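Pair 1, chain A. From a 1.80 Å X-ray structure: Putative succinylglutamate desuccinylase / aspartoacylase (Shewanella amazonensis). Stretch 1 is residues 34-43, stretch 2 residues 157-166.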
# COMPACT_ATOMS: atom_id res chain seq x y z
N PRO A 34 -18.90 38.80 -9.35
CA PRO A 34 -17.66 38.08 -9.58
C PRO A 34 -17.91 36.63 -9.99
O PRO A 34 -18.96 36.07 -9.64
CB PRO A 34 -16.97 38.09 -8.21
CG PRO A 34 -17.70 39.11 -7.36
CD PRO A 34 -19.09 39.21 -7.94
N SER A 35 -16.94 36.04 -10.68
CA SER A 35 -17.01 34.62 -11.06
C SER A 35 -16.36 33.78 -9.96
O SER A 35 -15.40 34.19 -9.28
CB SER A 35 -16.33 34.34 -12.39
OG SER A 35 -14.98 34.75 -12.39
N VAL A 36 -16.87 32.57 -9.81
CA VAL A 36 -16.43 31.69 -8.72
C VAL A 36 -16.10 30.30 -9.30
O VAL A 36 -16.84 29.75 -10.14
CB VAL A 36 -17.53 31.52 -7.68
CG1 VAL A 36 -17.04 30.73 -6.45
CG2 VAL A 36 -18.10 32.94 -7.25
N TYR A 37 -15.01 29.77 -8.80
CA TYR A 37 -14.57 28.41 -9.12
C TYR A 37 -14.44 27.63 -7.80
O TYR A 37 -13.77 28.08 -6.89
CB TYR A 37 -13.25 28.43 -9.85
CG TYR A 37 -12.66 27.05 -10.07
CD1 TYR A 37 -12.98 26.28 -11.19
CD2 TYR A 37 -11.79 26.50 -9.13
CE1 TYR A 37 -12.40 24.98 -11.37
CE2 TYR A 37 -11.23 25.24 -9.31
CZ TYR A 37 -11.55 24.48 -10.45
OH TYR A 37 -11.02 23.22 -10.65
N ILE A 38 -15.14 26.49 -7.72
CA ILE A 38 -15.18 25.65 -6.50
C ILE A 38 -14.79 24.23 -6.91
O ILE A 38 -15.31 23.70 -7.89
CB ILE A 38 -16.59 25.62 -5.87
CG1 ILE A 38 -17.11 27.06 -5.71
CG2 ILE A 38 -16.60 24.83 -4.55
CD1 ILE A 38 -18.51 27.18 -5.05
N GLN A 39 -13.87 23.63 -6.15
CA GLN A 39 -13.48 22.23 -6.38
C GLN A 39 -13.45 21.45 -5.07
O GLN A 39 -13.32 22.03 -4.00
CB GLN A 39 -12.15 22.09 -7.12
CG GLN A 39 -10.93 22.60 -6.37
CD GLN A 39 -9.66 22.48 -7.12
OE1 GLN A 39 -9.65 22.50 -8.35
NE2 GLN A 39 -8.57 22.32 -6.40
N ALA A 40 -13.54 20.13 -5.18
CA ALA A 40 -13.53 19.23 -4.03
C ALA A 40 -12.80 17.95 -4.39
O ALA A 40 -12.82 17.52 -5.56
CB ALA A 40 -14.97 18.84 -3.63
N ASN A 41 -12.26 17.32 -3.35
CA ASN A 41 -11.81 15.90 -3.37
C ASN A 41 -10.53 15.71 -4.20
O ASN A 41 -10.33 14.66 -4.87
CB ASN A 41 -12.99 15.01 -3.86
CG ASN A 41 -12.97 13.54 -3.39
OD1 ASN A 41 -13.81 12.75 -3.85
ND2 ASN A 41 -12.09 13.17 -2.45
N VAL A 42 -9.68 16.74 -4.20
CA VAL A 42 -8.35 16.63 -4.79
C VAL A 42 -7.59 15.57 -3.98
O VAL A 42 -6.82 14.76 -4.54
CB VAL A 42 -7.63 18.01 -4.90
CG1 VAL A 42 -6.11 17.85 -5.21
CG2 VAL A 42 -8.25 18.87 -6.04
N HIS A 43 -7.78 15.59 -2.66
CA HIS A 43 -7.29 14.50 -1.78
C HIS A 43 -8.41 13.45 -1.71
O HIS A 43 -9.54 13.73 -1.25
CB HIS A 43 -6.90 14.97 -0.40
CG HIS A 43 -5.66 15.78 -0.35
ND1 HIS A 43 -5.58 16.95 0.36
CD2 HIS A 43 -4.45 15.61 -0.93
CE1 HIS A 43 -4.36 17.44 0.26
NE2 HIS A 43 -3.65 16.66 -0.54
N THR A 157 -4.17 21.52 -14.84
CA THR A 157 -5.49 21.55 -15.52
C THR A 157 -6.53 22.24 -14.62
O THR A 157 -7.28 23.14 -15.08
CB THR A 157 -5.94 20.14 -15.97
OG1 THR A 157 -4.92 19.59 -16.84
CG2 THR A 157 -7.32 20.16 -16.63
N LEU A 158 -6.55 21.86 -13.33
CA LEU A 158 -7.43 22.53 -12.35
C LEU A 158 -7.10 24.00 -12.22
O LEU A 158 -7.99 24.85 -12.21
CB LEU A 158 -7.27 21.87 -10.97
CG LEU A 158 -7.74 20.40 -10.88
CD1 LEU A 158 -7.36 19.74 -9.56
CD2 LEU A 158 -9.22 20.32 -11.11
N GLN A 159 -5.80 24.30 -12.18
CA GLN A 159 -5.29 25.64 -11.98
C GLN A 159 -5.68 26.57 -13.09
O GLN A 159 -6.04 27.72 -12.85
CB GLN A 159 -3.78 25.59 -11.80
CG GLN A 159 -3.15 26.93 -11.35
CD GLN A 159 -1.71 26.80 -11.03
OE1 GLN A 159 -1.24 25.73 -10.61
NE2 GLN A 159 -0.96 27.91 -11.15
N SER A 160 -5.58 26.10 -14.33
CA SER A 160 -5.94 26.92 -15.47
C SER A 160 -7.42 27.32 -15.37
O SER A 160 -7.77 28.47 -15.71
CB SER A 160 -5.67 26.19 -16.78
OG SER A 160 -6.18 26.96 -17.85
N MSE A 161 -8.28 26.40 -14.92
CA MSE A 161 -9.70 26.74 -14.71
C MSE A 161 -9.85 27.77 -13.57
O MSE A 161 -10.59 28.76 -13.71
CB MSE A 161 -10.54 25.51 -14.42
CG MSE A 161 -10.72 24.58 -15.67
SE MSE A 161 -12.04 23.26 -15.31
CE MSE A 161 -10.95 22.13 -13.99
N ALA A 162 -9.12 27.54 -12.48
CA ALA A 162 -9.18 28.40 -11.29
C ALA A 162 -8.75 29.84 -11.62
O ALA A 162 -9.33 30.79 -11.15
CB ALA A 162 -8.28 27.85 -10.19
N HIS A 163 -7.69 29.97 -12.42
CA HIS A 163 -7.16 31.28 -12.82
C HIS A 163 -8.19 32.15 -13.54
O HIS A 163 -8.06 33.38 -13.55
CB HIS A 163 -5.96 31.12 -13.73
CG HIS A 163 -4.68 30.80 -13.03
ND1 HIS A 163 -4.33 31.37 -11.82
CD2 HIS A 163 -3.59 30.12 -13.46
CE1 HIS A 163 -3.10 30.99 -11.50
NE2 HIS A 163 -2.63 30.22 -12.47
N ARG A 164 -9.18 31.52 -14.17
CA ARG A 164 -10.20 32.27 -14.88
C ARG A 164 -11.22 32.95 -13.97
O ARG A 164 -11.88 33.86 -14.42
CB ARG A 164 -10.97 31.38 -15.85
CG ARG A 164 -10.12 30.80 -16.94
CD ARG A 164 -10.93 29.80 -17.75
NE ARG A 164 -10.05 29.18 -18.73
CZ ARG A 164 -9.70 29.73 -19.90
NH1 ARG A 164 -10.17 30.94 -20.26
NH2 ARG A 164 -8.88 29.09 -20.73
N ALA A 165 -11.33 32.52 -12.73
CA ALA A 165 -12.30 33.06 -11.75
C ALA A 165 -11.74 34.21 -10.86
O ALA A 165 -10.53 34.37 -10.69
CB ALA A 165 -12.80 31.91 -10.85
N ASP A 166 -12.66 34.97 -10.27
CA ASP A 166 -12.34 36.01 -9.32
C ASP A 166 -12.21 35.44 -7.92
O ASP A 166 -11.51 36.00 -7.10
CB ASP A 166 -13.42 37.09 -9.30
CG ASP A 166 -13.61 37.74 -10.67
OD1 ASP A 166 -12.59 38.01 -11.35
OD2 ASP A 166 -14.78 37.88 -11.09
O HOH W 1 -12.67 36.50 -13.85

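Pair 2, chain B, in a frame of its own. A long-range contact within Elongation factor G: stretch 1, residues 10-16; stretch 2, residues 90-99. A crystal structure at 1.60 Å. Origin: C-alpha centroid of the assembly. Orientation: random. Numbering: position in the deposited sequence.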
# COMPACT_ATOMS: atom_id res chain seq x y z
N ARG B 10 -3.12 -3.85 25.75
CA ARG B 10 -3.49 -4.43 24.46
C ARG B 10 -3.03 -3.45 23.38
O ARG B 10 -3.04 -2.24 23.60
CB ARG B 10 -5.01 -4.57 24.29
CG ARG B 10 -5.73 -5.38 25.34
CD ARG B 10 -5.38 -6.84 25.25
NE ARG B 10 -6.15 -7.59 26.24
CZ ARG B 10 -5.69 -7.93 27.44
NH1 ARG B 10 -4.47 -7.56 27.80
NH2 ARG B 10 -6.44 -8.67 28.25
N THR B 11 -2.61 -3.96 22.23
CA THR B 11 -2.25 -3.12 21.08
C THR B 11 -3.23 -3.59 20.00
O THR B 11 -3.23 -4.76 19.61
CB THR B 11 -0.83 -3.34 20.58
OG1 THR B 11 0.08 -3.28 21.69
CG2 THR B 11 -0.45 -2.21 19.61
N VAL B 12 -4.00 -2.65 19.46
CA VAL B 12 -5.06 -3.01 18.51
C VAL B 12 -5.08 -2.06 17.32
O VAL B 12 -5.02 -0.85 17.52
CB VAL B 12 -6.44 -2.92 19.24
CG1 VAL B 12 -7.59 -3.27 18.28
CG2 VAL B 12 -6.46 -3.87 20.46
N ALA B 13 -5.17 -2.61 16.10
CA ALA B 13 -5.28 -1.76 14.90
C ALA B 13 -6.75 -1.70 14.54
O ALA B 13 -7.39 -2.73 14.43
CB ALA B 13 -4.51 -2.36 13.74
N LEU B 14 -7.26 -0.48 14.34
CA LEU B 14 -8.67 -0.26 13.99
C LEU B 14 -8.65 -0.01 12.48
O LEU B 14 -8.10 1.01 11.99
CB LEU B 14 -9.19 0.96 14.76
CG LEU B 14 -10.57 1.50 14.38
CD1 LEU B 14 -11.63 0.40 14.49
CD2 LEU B 14 -10.88 2.63 15.33
N VAL B 15 -9.24 -0.94 11.74
CA VAL B 15 -9.23 -0.90 10.28
C VAL B 15 -10.64 -1.08 9.75
O VAL B 15 -11.56 -1.38 10.51
CB VAL B 15 -8.34 -2.03 9.72
CG1 VAL B 15 -6.88 -1.77 10.12
CG2 VAL B 15 -8.78 -3.40 10.29
N GLY B 16 -10.80 -0.87 8.45
CA GLY B 16 -12.12 -1.03 7.86
C GLY B 16 -12.26 -0.12 6.65
O GLY B 16 -11.43 0.76 6.43
N GLU B 90 0.24 2.72 5.32
CA GLU B 90 -0.14 2.96 6.70
C GLU B 90 -1.04 1.87 7.26
O GLU B 90 -0.91 1.50 8.42
CB GLU B 90 -0.84 4.32 6.80
CG GLU B 90 0.12 5.49 6.76
CD GLU B 90 0.83 5.68 8.09
OE1 GLU B 90 1.80 4.95 8.38
OE2 GLU B 90 0.39 6.55 8.86
N ILE B 91 -1.94 1.36 6.44
CA ILE B 91 -2.83 0.30 6.89
C ILE B 91 -2.02 -0.94 7.26
O ILE B 91 -2.22 -1.51 8.35
CB ILE B 91 -3.87 -0.06 5.81
CG1 ILE B 91 -4.78 1.15 5.56
CG2 ILE B 91 -4.74 -1.25 6.30
CD1 ILE B 91 -5.73 0.99 4.36
N ARG B 92 -1.14 -1.37 6.37
CA ARG B 92 -0.37 -2.58 6.67
C ARG B 92 0.59 -2.35 7.82
O ARG B 92 0.81 -3.25 8.65
CB ARG B 92 0.32 -3.09 5.40
CG ARG B 92 -0.71 -3.65 4.39
CD ARG B 92 -0.10 -4.36 3.22
NE ARG B 92 -1.13 -4.80 2.27
CZ ARG B 92 -0.91 -5.68 1.31
NH1 ARG B 92 0.30 -6.21 1.17
NH2 ARG B 92 -1.89 -6.03 0.48
N GLY B 93 1.13 -1.14 7.91
CA GLY B 93 2.01 -0.81 9.02
C GLY B 93 1.28 -0.88 10.36
O GLY B 93 1.84 -1.35 11.35
N ALA B 94 0.04 -0.40 10.41
CA ALA B 94 -0.74 -0.43 11.65
C ALA B 94 -1.03 -1.87 12.06
O ALA B 94 -0.94 -2.20 13.24
CB ALA B 94 -2.05 0.34 11.50
N LEU B 95 -1.35 -2.72 11.09
CA LEU B 95 -1.64 -4.11 11.40
C LEU B 95 -0.36 -4.81 11.88
O LEU B 95 -0.39 -5.61 12.82
CB LEU B 95 -2.27 -4.82 10.18
CG LEU B 95 -3.73 -4.39 9.96
CD1 LEU B 95 -4.18 -4.75 8.56
CD2 LEU B 95 -4.64 -5.03 11.03
N GLU B 96 0.77 -4.51 11.24
CA GLU B 96 2.07 -5.08 11.64
C GLU B 96 2.37 -4.77 13.10
O GLU B 96 2.95 -5.58 13.83
CB GLU B 96 3.21 -4.45 10.86
CG GLU B 96 3.61 -5.07 9.60
CD GLU B 96 5.00 -4.61 9.23
OE1 GLU B 96 5.48 -4.98 8.17
OE2 GLU B 96 5.63 -3.87 10.04
N ALA B 97 2.01 -3.55 13.50
CA ALA B 97 2.27 -3.04 14.83
C ALA B 97 1.36 -3.54 15.93
O ALA B 97 1.69 -3.38 17.08
CB ALA B 97 2.19 -1.50 14.80
N ALA B 98 0.23 -4.13 15.57
CA ALA B 98 -0.74 -4.55 16.58
C ALA B 98 -0.78 -6.05 16.79
O ALA B 98 -0.24 -6.79 15.98
CB ALA B 98 -2.13 -4.07 16.17
N ASP B 99 -1.45 -6.47 17.87
CA ASP B 99 -1.59 -7.88 18.16
C ASP B 99 -2.99 -8.39 17.83
O ASP B 99 -3.29 -9.58 18.00
CB ASP B 99 -1.27 -8.16 19.64
CG ASP B 99 0.15 -7.78 20.02
OD1 ASP B 99 1.03 -7.79 19.13
OD2 ASP B 99 0.39 -7.48 21.21
O HOH W 2 -1.82 -6.75 22.63

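In both pairs a strand lies against a helix that runs nearly antiparallel to it, the angle between their N-to-C directions being 152° in pair 1 and 156° in pair 2; the backbones superpose with an RMSD of 0.9 Å over 14 central residues. The axes approach to 8.7 Å in pair 1 but to 7.2 Å in pair 2, and the buried surface is 460 Å² against 343 Å². The backbones come close just past the helix: the CA atoms of Ser A35 and Ala A165, and of the matching Thr B11 and Ala B98, are 5.0 Å apart. Strand alternation is shared too, with Tyr A37 and Gln A39, like Ala B13 and Val B15, directing CB toward the helix, while Val A36 and Val B12 direct it away.

In the middle of the strand the residue facing the helix changes from Tyr A37 to Ala B13. Tyr A37 (chi1 t) lays one ring face over Ala A162 CA and Met A161 C; its CE1 lies 3.6 Å from CB of Met A161, a selenomethionine. The ring occupies the space between strand and helix where the axes are farther apart. At the matching position Ala B13 offers a methyl alone, and the helix lies closer: Ala B13 CB is 3.6 Å from Ala B94 O and 3.8 Å from CD2 of Leu B95. The helix is larger at Leu B95 than at the matching Ala A162 but smaller at Ala B94 than at Met A161. Both pairs have an alanine at the next matched position, its CB reaching Tyr A37 CB at 3.6 Å (Ala A165) and Ala B13 CB at 3.8 Å (Ala B98).

Farther along, Gln A39 matches Val B15. Tyr A37 OH donates a hydrogen bond to Gln A39 OE1 (2.8 Å), and Leu A158 CD2 packs 3.4 Å from that OH. Val B15 instead makes apolar contacts, its CG1 lying 4.1 Å from Leu B95 CD2 and 4.4 Å from CG2 of Ile B91, which matches Leu A158.

At the other end the matched aspartates bond differently. Asp B99 N donates to Thr B11 O at 3.0 Å (162°). The equivalent bond from Asp A166 N to Ser A35 O, also 3.0 Å, is weak at 133°, but Asp A166 N also donates to Ser A35 OG (3.2 Å), and Ser A35 N donates to Asp A166 OD2 (2.9 Å). In pair 2 a water accepts from Thr B11 N (2.9 Å) and lies 2.7 Å from Asp B99 OD2, linking the matching groups.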